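Local coordinates for mandelate racemase / muconate lactonizing enzyme, C-terminal domain protein (Pseudovibrio sp. JE062, PDB 4JHM) that is of unknown function but belongs to the enolase superfamily, pairing an N-terminal capping domain with a C-terminal TIM-barrel-type domain, at residues A[151-156]-A[184-189]; A[135-140]-A[218-223]; A[147-152]-A[176-181]. One frame throughout, in Å; residues are numbered along the deposited sequence.

Interaction 1: A[151-156]-A[184-189]; sequences PYIDDC and AKYGTS
Ile153 and Tyr186 form the tight part of this contact, on the buried side of two helices. The Ile153 CG2 methyl lies over one face of the Tyr186 ring, 3.9 Å from its centroid and 15° off the ring normal, which meets the geometry of a CH-pi contact. A chi1 of -69° turns CG2 anti to the backbone N, and it is this branch that reaches the ring; the other branch adds Ile153 CD1, 3.9 Å from Tyr186 CE2. Lys185 CB covers the opposite face, and the ring is thus gripped between two aliphatic groups. Ile153 also touches Ile164 of strand 163-167.

The outer side is polar and looser. Asp154 OD1 comes up at the edge of the ring, near its plane, 3.1 Å from Tyr186 OH, and the carboxylate stands at 81° to the ring. Phe150 O also lies 3.2 Å from Tyr186 OH. Further out, Asp154 OD2 and Lys185 NZ are 4.7 Å apart, opposite charges that would attract without touching; Lys185 itself is exposed.

Joining helix 149-159 to the last turn of helix 172-186, with strand 163-167 between them in sequence, this packing is that of successive outer helices of a beta/alpha barrel.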
# COMPACT_ATOMS: atom_id res chain seq x y z
N PRO A 151 -35.80 -25.61 24.71
CA PRO A 151 -35.57 -26.49 25.86
C PRO A 151 -34.08 -26.70 26.11
O PRO A 151 -33.61 -26.54 27.24
CB PRO A 151 -36.23 -27.80 25.44
CG PRO A 151 -37.28 -27.40 24.47
CD PRO A 151 -36.73 -26.21 23.74
N TYR A 152 -33.34 -27.03 25.06
CA TYR A 152 -31.91 -27.26 25.18
C TYR A 152 -31.20 -26.05 25.79
O TYR A 152 -30.37 -26.19 26.68
CB TYR A 152 -31.30 -27.59 23.81
CG TYR A 152 -29.80 -27.72 23.84
CD1 TYR A 152 -28.98 -26.62 23.66
CD2 TYR A 152 -29.20 -28.95 24.08
CE1 TYR A 152 -27.60 -26.74 23.70
CE2 TYR A 152 -27.82 -29.08 24.11
CZ TYR A 152 -27.03 -27.97 23.92
OH TYR A 152 -25.66 -28.08 23.96
N ILE A 153 -31.53 -24.86 25.29
CA ILE A 153 -30.91 -23.65 25.81
C ILE A 153 -31.32 -23.43 27.27
O ILE A 153 -30.54 -22.89 28.06
CB ILE A 153 -31.29 -22.42 24.97
CG1 ILE A 153 -30.63 -22.51 23.59
CG2 ILE A 153 -30.86 -21.13 25.67
CD1 ILE A 153 -31.12 -21.48 22.60
N ASP A 154 -32.53 -23.85 27.63
CA ASP A 154 -33.01 -23.70 29.00
C ASP A 154 -32.23 -24.59 29.97
O ASP A 154 -31.99 -24.20 31.12
CB ASP A 154 -34.51 -23.97 29.07
CG ASP A 154 -35.34 -22.84 28.49
OD1 ASP A 154 -34.78 -21.76 28.20
OD2 ASP A 154 -36.57 -23.01 28.33
N ASP A 155 -31.84 -25.79 29.53
CA ASP A 155 -30.92 -26.62 30.31
C ASP A 155 -29.59 -25.91 30.46
O ASP A 155 -29.11 -25.69 31.57
CB ASP A 155 -30.68 -27.97 29.63
CG ASP A 155 -31.87 -28.89 29.71
OD1 ASP A 155 -32.70 -28.72 30.62
OD2 ASP A 155 -31.96 -29.79 28.85
N CYS A 156 -28.98 -25.57 29.33
CA CYS A 156 -27.68 -24.93 29.33
C CYS A 156 -27.61 -23.89 30.44
O CYS A 156 -26.63 -23.82 31.18
CB CYS A 156 -27.40 -24.27 27.98
SG CYS A 156 -27.14 -25.43 26.61
N ALA A 184 -35.08 -12.87 20.58
CA ALA A 184 -36.35 -12.44 21.15
C ALA A 184 -36.58 -13.05 22.54
O ALA A 184 -37.04 -12.37 23.46
CB ALA A 184 -37.49 -12.80 20.22
N LYS A 185 -36.26 -14.33 22.69
CA LYS A 185 -36.46 -15.04 23.95
C LYS A 185 -35.39 -14.74 24.99
O LYS A 185 -35.71 -14.51 26.15
CB LYS A 185 -36.51 -16.55 23.72
CG LYS A 185 -37.87 -17.08 23.29
CD LYS A 185 -38.12 -18.46 23.86
CE LYS A 185 -38.33 -18.41 25.36
NZ LYS A 185 -38.83 -19.69 25.92
N TYR A 186 -34.12 -14.76 24.59
CA TYR A 186 -33.01 -14.67 25.54
C TYR A 186 -32.13 -13.44 25.36
O TYR A 186 -30.95 -13.46 25.72
CB TYR A 186 -32.14 -15.92 25.46
CG TYR A 186 -32.91 -17.22 25.41
CD1 TYR A 186 -33.46 -17.77 26.55
CD2 TYR A 186 -33.06 -17.92 24.21
CE1 TYR A 186 -34.16 -18.97 26.51
CE2 TYR A 186 -33.75 -19.11 24.16
CZ TYR A 186 -34.30 -19.63 25.31
OH TYR A 186 -34.98 -20.82 25.25
N GLY A 187 -32.68 -12.36 24.81
CA GLY A 187 -31.92 -11.14 24.54
C GLY A 187 -31.40 -10.45 25.79
O GLY A 187 -30.29 -9.91 25.78
N THR A 188 -32.19 -10.45 26.86
CA THR A 188 -31.79 -9.81 28.11
C THR A 188 -31.51 -10.84 29.21
O THR A 188 -31.89 -10.66 30.36
CB THR A 188 -32.86 -8.82 28.61
OG1 THR A 188 -34.08 -9.52 28.89
CG2 THR A 188 -33.13 -7.75 27.56
N SER A 189 -30.84 -11.93 28.83
CA SER A 189 -30.55 -13.02 29.75
C SER A 189 -29.18 -12.86 30.39
O SER A 189 -28.92 -13.37 31.47
CB SER A 189 -30.58 -14.34 29.00
OG SER A 189 -31.54 -14.30 27.96

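Interaction 2: A[135-140]-A[218-223]; sequences KSYAST and WEWLEA
Tyr137 of strand 133-139 and Trp220 of strand 220-222 meet across the interior of the beta/alpha barrel. The two strands are not neighbours: strands 163-167 and 192-196 lie between them in a run of parallel strands, and the closest CA pair, Tyr137 with Glu219, is 11.1 Å apart. The two aromatic side chains bridge that distance.

Along 218-223, Trp218 and Glu219 come first and are engaged away from this contact, Trp218 by a hydrogen bond between its NE1 and Glu183, Glu219 by a salt bridge to Arg192.

Trp220 then makes the contact proper. Its six-membered ring and the Tyr137 ring form an offset edge-to-face pair, the Trp220 edge directed at the Tyr137 face, with centroids 5.6 Å apart and planes at 90°. Trp220 CH2 approaches Tyr137 CE2 most closely, at 3.8 Å, and Trp220 CZ2 lies 4.1 Å from the Tyr137 OH. In both residues CG sits between the backbone N and the carbonyl carbon (chi1 63° in Tyr137), and from there the two side chains reach toward each other and cross at about a right angle. Met194 touches both aromatic residues from the intervening strand 192-196.

Glu222, two residues on, again points into the barrel. One lysine ties both strands together here: Glu222 OE1 forms a salt bridge with Lys165 NZ, and the same nitrogen is hydrogen-bonded to Tyr137 OH.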
# COMPACT_ATOMS: atom_id res chain seq x y z
N LYS A 135 -13.94 -19.87 31.73
CA LYS A 135 -15.32 -19.87 31.23
C LYS A 135 -15.46 -20.79 30.02
O LYS A 135 -14.68 -20.69 29.08
CB LYS A 135 -15.73 -18.46 30.80
CG LYS A 135 -16.04 -17.51 31.93
CD LYS A 135 -17.53 -17.46 32.22
CE LYS A 135 -17.80 -16.96 33.63
NZ LYS A 135 -17.17 -15.64 33.89
N SER A 136 -16.45 -21.66 30.06
CA SER A 136 -16.76 -22.51 28.91
C SER A 136 -18.03 -22.03 28.21
O SER A 136 -18.80 -21.25 28.76
CB SER A 136 -16.96 -23.96 29.36
OG SER A 136 -18.04 -24.07 30.28
N TYR A 137 -18.22 -22.49 26.98
CA TYR A 137 -19.51 -22.34 26.31
C TYR A 137 -20.02 -23.70 25.85
O TYR A 137 -19.24 -24.57 25.48
CB TYR A 137 -19.43 -21.36 25.13
CG TYR A 137 -18.51 -21.78 24.01
CD1 TYR A 137 -18.96 -22.64 23.01
CD2 TYR A 137 -17.21 -21.31 23.94
CE1 TYR A 137 -18.12 -23.03 21.97
CE2 TYR A 137 -16.36 -21.69 22.91
CZ TYR A 137 -16.82 -22.55 21.93
OH TYR A 137 -15.98 -22.93 20.92
N ALA A 138 -21.33 -23.88 25.90
CA ALA A 138 -21.95 -25.10 25.40
C ALA A 138 -21.99 -25.03 23.88
O ALA A 138 -22.60 -24.13 23.30
CB ALA A 138 -23.35 -25.26 25.97
N SER A 139 -21.32 -25.97 23.22
CA SER A 139 -21.30 -26.03 21.77
C SER A 139 -22.39 -27.00 21.34
O SER A 139 -22.27 -28.21 21.55
CB SER A 139 -19.93 -26.49 21.27
OG SER A 139 -19.65 -25.95 20.00
N THR A 140 -23.46 -26.47 20.75
CA THR A 140 -24.71 -27.21 20.63
C THR A 140 -24.81 -28.04 19.36
O THR A 140 -24.12 -27.77 18.38
CB THR A 140 -25.92 -26.26 20.65
OG1 THR A 140 -26.17 -25.78 19.32
CG2 THR A 140 -25.66 -25.08 21.57
N TRP A 218 -24.07 -10.00 19.89
CA TRP A 218 -23.65 -11.40 19.97
C TRP A 218 -22.13 -11.46 20.01
O TRP A 218 -21.45 -10.50 19.66
CB TRP A 218 -24.18 -12.21 18.80
CG TRP A 218 -25.61 -12.56 18.94
CD1 TRP A 218 -26.59 -11.78 19.47
CD2 TRP A 218 -26.25 -13.77 18.53
NE1 TRP A 218 -27.80 -12.43 19.43
CE2 TRP A 218 -27.61 -13.66 18.85
CE3 TRP A 218 -25.79 -14.95 17.93
CZ2 TRP A 218 -28.53 -14.68 18.60
CZ3 TRP A 218 -26.70 -15.96 17.67
CH2 TRP A 218 -28.05 -15.81 18.01
N GLU A 219 -21.62 -12.62 20.42
CA GLU A 219 -20.22 -12.74 20.82
C GLU A 219 -19.28 -12.86 19.63
O GLU A 219 -18.37 -12.05 19.48
CB GLU A 219 -20.07 -13.93 21.78
CG GLU A 219 -18.66 -14.19 22.27
CD GLU A 219 -18.14 -13.10 23.17
OE1 GLU A 219 -18.86 -12.10 23.37
OE2 GLU A 219 -17.00 -13.24 23.67
N TRP A 220 -19.48 -13.87 18.79
CA TRP A 220 -18.68 -14.00 17.57
C TRP A 220 -19.34 -14.83 16.48
O TRP A 220 -20.14 -15.72 16.76
CB TRP A 220 -17.27 -14.54 17.89
CG TRP A 220 -17.15 -16.02 18.10
CD1 TRP A 220 -17.56 -17.01 17.26
CD2 TRP A 220 -16.52 -16.66 19.21
NE1 TRP A 220 -17.26 -18.24 17.79
CE2 TRP A 220 -16.61 -18.05 18.99
CE3 TRP A 220 -15.91 -16.21 20.38
CZ2 TRP A 220 -16.11 -18.98 19.89
CZ3 TRP A 220 -15.40 -17.13 21.27
CH2 TRP A 220 -15.51 -18.50 21.02
N LEU A 221 -19.00 -14.51 15.24
CA LEU A 221 -19.41 -15.29 14.08
C LEU A 221 -18.25 -16.15 13.64
O LEU A 221 -17.21 -15.64 13.21
CB LEU A 221 -19.83 -14.36 12.93
CG LEU A 221 -20.08 -15.05 11.58
CD1 LEU A 221 -21.04 -16.21 11.74
CD2 LEU A 221 -20.60 -14.08 10.53
N GLU A 222 -18.42 -17.46 13.73
CA GLU A 222 -17.34 -18.39 13.41
C GLU A 222 -17.53 -19.00 12.02
O GLU A 222 -18.60 -19.50 11.70
CB GLU A 222 -17.27 -19.50 14.48
CG GLU A 222 -16.48 -20.72 14.07
CD GLU A 222 -16.34 -21.75 15.18
OE1 GLU A 222 -16.28 -21.34 16.36
OE2 GLU A 222 -16.29 -22.96 14.86
N ALA A 223 -16.49 -18.94 11.21
CA ALA A 223 -16.50 -19.59 9.90
C ALA A 223 -17.65 -19.07 9.03
O ALA A 223 -18.52 -19.84 8.64
CB ALA A 223 -16.62 -21.10 10.08

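Interaction 3: A[147-152]-A[176-181]; sequences EEYFPY and VALVEA
Leu178 of helix 172-186 reaches across to Tyr149 in the first turn of helix 149-159, while Ala181, one turn further on, meets Phe150. The two helices belong to the outer layer of the beta/alpha barrel, separated in sequence by strand 163-167. No hydrogen bond crosses between the segments, and the contact is mostly between side chains.

The first kind of interaction is CH-pi. Leu178 CD1 sits over a face of the Tyr149 ring, 3.6 Å from the centroid and 16° off the normal, and all six ring carbons lie within 4.2 Å of this one methyl. The closest is Tyr149 CD1, at 3.5 Å, so the methyl is displaced a little from the ring centre toward that rim. With chi1 at 166°, Leu178 has CG anti to the backbone N, a torsion that carries CD1 out toward Tyr149, and the side chain meets the tyrosine at about a right angle.

The second kind is plain apolar contact, more open and nearer the surface. Phe150 CZ touches Ala181 CB at 4.1 Å, and Phe150 CE1 is equally far from the Ala181 carbonyl O. Phe150 also receives Lys185 in a cation-pi contact, so its ring serves two residues of the same helix. Val179 packs on Met209 and Trp212 of helix 203-215, the next helix of the layer.

Two partners outside the segments also hold Tyr149. Phe143 stands edge-to-face with its ring, and at the far end the phenol is tied to the end of strand 163-167 by a hydrogen bond between Tyr149 OH and His167 O.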
# COMPACT_ATOMS: atom_id res chain seq x y z
N GLU A 147 -37.83 -24.55 17.27
CA GLU A 147 -38.46 -24.69 18.58
C GLU A 147 -37.74 -25.71 19.47
O GLU A 147 -37.80 -25.61 20.70
CB GLU A 147 -39.94 -25.08 18.43
CG GLU A 147 -40.83 -23.98 17.88
CD GLU A 147 -40.54 -23.65 16.42
OE1 GLU A 147 -40.07 -24.54 15.68
OE2 GLU A 147 -40.79 -22.50 16.01
N GLU A 148 -37.06 -26.66 18.85
CA GLU A 148 -36.29 -27.66 19.59
C GLU A 148 -35.12 -27.03 20.36
O GLU A 148 -34.60 -27.63 21.29
CB GLU A 148 -35.75 -28.74 18.64
CG GLU A 148 -36.83 -29.62 18.02
CD GLU A 148 -36.26 -30.72 17.15
OE1 GLU A 148 -35.54 -31.60 17.68
OE2 GLU A 148 -36.53 -30.72 15.93
N TYR A 149 -34.73 -25.83 19.96
CA TYR A 149 -33.58 -25.16 20.55
C TYR A 149 -33.85 -24.61 21.95
O TYR A 149 -32.94 -24.51 22.77
CB TYR A 149 -33.10 -24.02 19.64
CG TYR A 149 -32.18 -24.47 18.52
CD1 TYR A 149 -32.70 -24.90 17.31
CD2 TYR A 149 -30.80 -24.47 18.68
CE1 TYR A 149 -31.87 -25.32 16.28
CE2 TYR A 149 -29.96 -24.89 17.66
CZ TYR A 149 -30.50 -25.31 16.47
OH TYR A 149 -29.68 -25.73 15.45
N PHE A 150 -35.09 -24.24 22.22
CA PHE A 150 -35.41 -23.53 23.46
C PHE A 150 -35.24 -24.39 24.71
O PHE A 150 -34.61 -23.95 25.68
CB PHE A 150 -36.81 -22.92 23.40
CG PHE A 150 -37.04 -22.01 22.23
CD1 PHE A 150 -36.06 -21.13 21.82
CD2 PHE A 150 -38.25 -22.03 21.54
CE1 PHE A 150 -36.27 -20.29 20.74
CE2 PHE A 150 -38.46 -21.19 20.46
CZ PHE A 150 -37.47 -20.32 20.06
N PRO A 151 -35.80 -25.61 24.71
CA PRO A 151 -35.57 -26.49 25.86
C PRO A 151 -34.08 -26.70 26.11
O PRO A 151 -33.61 -26.54 27.24
CB PRO A 151 -36.23 -27.80 25.44
CG PRO A 151 -37.28 -27.40 24.47
CD PRO A 151 -36.73 -26.21 23.74
N TYR A 152 -33.34 -27.03 25.06
CA TYR A 152 -31.91 -27.26 25.18
C TYR A 152 -31.20 -26.05 25.79
O TYR A 152 -30.37 -26.19 26.68
CB TYR A 152 -31.30 -27.59 23.81
CG TYR A 152 -29.80 -27.72 23.84
CD1 TYR A 152 -28.98 -26.62 23.66
CD2 TYR A 152 -29.20 -28.95 24.08
CE1 TYR A 152 -27.60 -26.74 23.70
CE2 TYR A 152 -27.82 -29.08 24.11
CZ TYR A 152 -27.03 -27.97 23.92
OH TYR A 152 -25.66 -28.08 23.96
N VAL A 176 -31.66 -17.48 9.93
CA VAL A 176 -32.22 -16.19 10.32
C VAL A 176 -33.48 -16.38 11.17
O VAL A 176 -33.72 -15.61 12.10
CB VAL A 176 -32.54 -15.31 9.09
CG1 VAL A 176 -33.52 -14.20 9.47
CG2 VAL A 176 -31.27 -14.72 8.51
N ALA A 177 -34.28 -17.39 10.84
CA ALA A 177 -35.48 -17.69 11.62
C ALA A 177 -35.07 -18.18 13.00
O ALA A 177 -35.75 -17.92 13.99
CB ALA A 177 -36.32 -18.73 10.90
N LEU A 178 -33.96 -18.90 13.05
CA LEU A 178 -33.42 -19.38 14.31
C LEU A 178 -32.87 -18.22 15.11
O LEU A 178 -33.37 -17.88 16.18
CB LEU A 178 -32.30 -20.39 14.05
CG LEU A 178 -31.42 -20.73 15.24
CD1 LEU A 178 -32.16 -21.63 16.22
CD2 LEU A 178 -30.13 -21.40 14.78
N VAL A 179 -31.83 -17.59 14.57
CA VAL A 179 -31.13 -16.51 15.24
C VAL A 179 -32.05 -15.45 15.84
O VAL A 179 -31.82 -14.99 16.96
CB VAL A 179 -30.11 -15.86 14.28
CG1 VAL A 179 -29.95 -14.39 14.57
CG2 VAL A 179 -28.78 -16.59 14.36
N GLU A 180 -33.09 -15.05 15.11
CA GLU A 180 -33.97 -13.97 15.55
C GLU A 180 -34.92 -14.42 16.67
O GLU A 180 -35.20 -13.66 17.61
CB GLU A 180 -34.76 -13.40 14.37
CG GLU A 180 -33.89 -12.68 13.36
CD GLU A 180 -34.68 -11.94 12.29
OE1 GLU A 180 -35.66 -12.51 11.78
OE2 GLU A 180 -34.31 -10.79 11.96
N ALA A 181 -35.42 -15.64 16.56
CA ALA A 181 -36.32 -16.21 17.56
C ALA A 181 -35.60 -16.39 18.90
O ALA A 181 -36.22 -16.26 19.96
CB ALA A 181 -36.88 -17.54 17.08

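How the interactions relate
Interactions 1 and 3 hold the same pair of helices, 149-159 and 172-186, at centres about 9 Å apart, and both lie about 25 Å from the centre of the chain. Each sets an aliphatic methyl on a tyrosine face, but the tyrosine comes from opposite helices, and interaction 1 adds a polar side, Asp154 near Tyr186 OH, that interaction 3 lacks. Interaction 2 is the core contact, about 13 Å from the chain's centre: ring against ring inside the barrel, with the buried Glu222 and its lysine partner beside it. Tyr152 and Cys156 connect the layers, since Tyr152 CE1 packs 3.3 Å from Thr140 CG2 and Cys156 SG 3.9 Å from Ala138 CB.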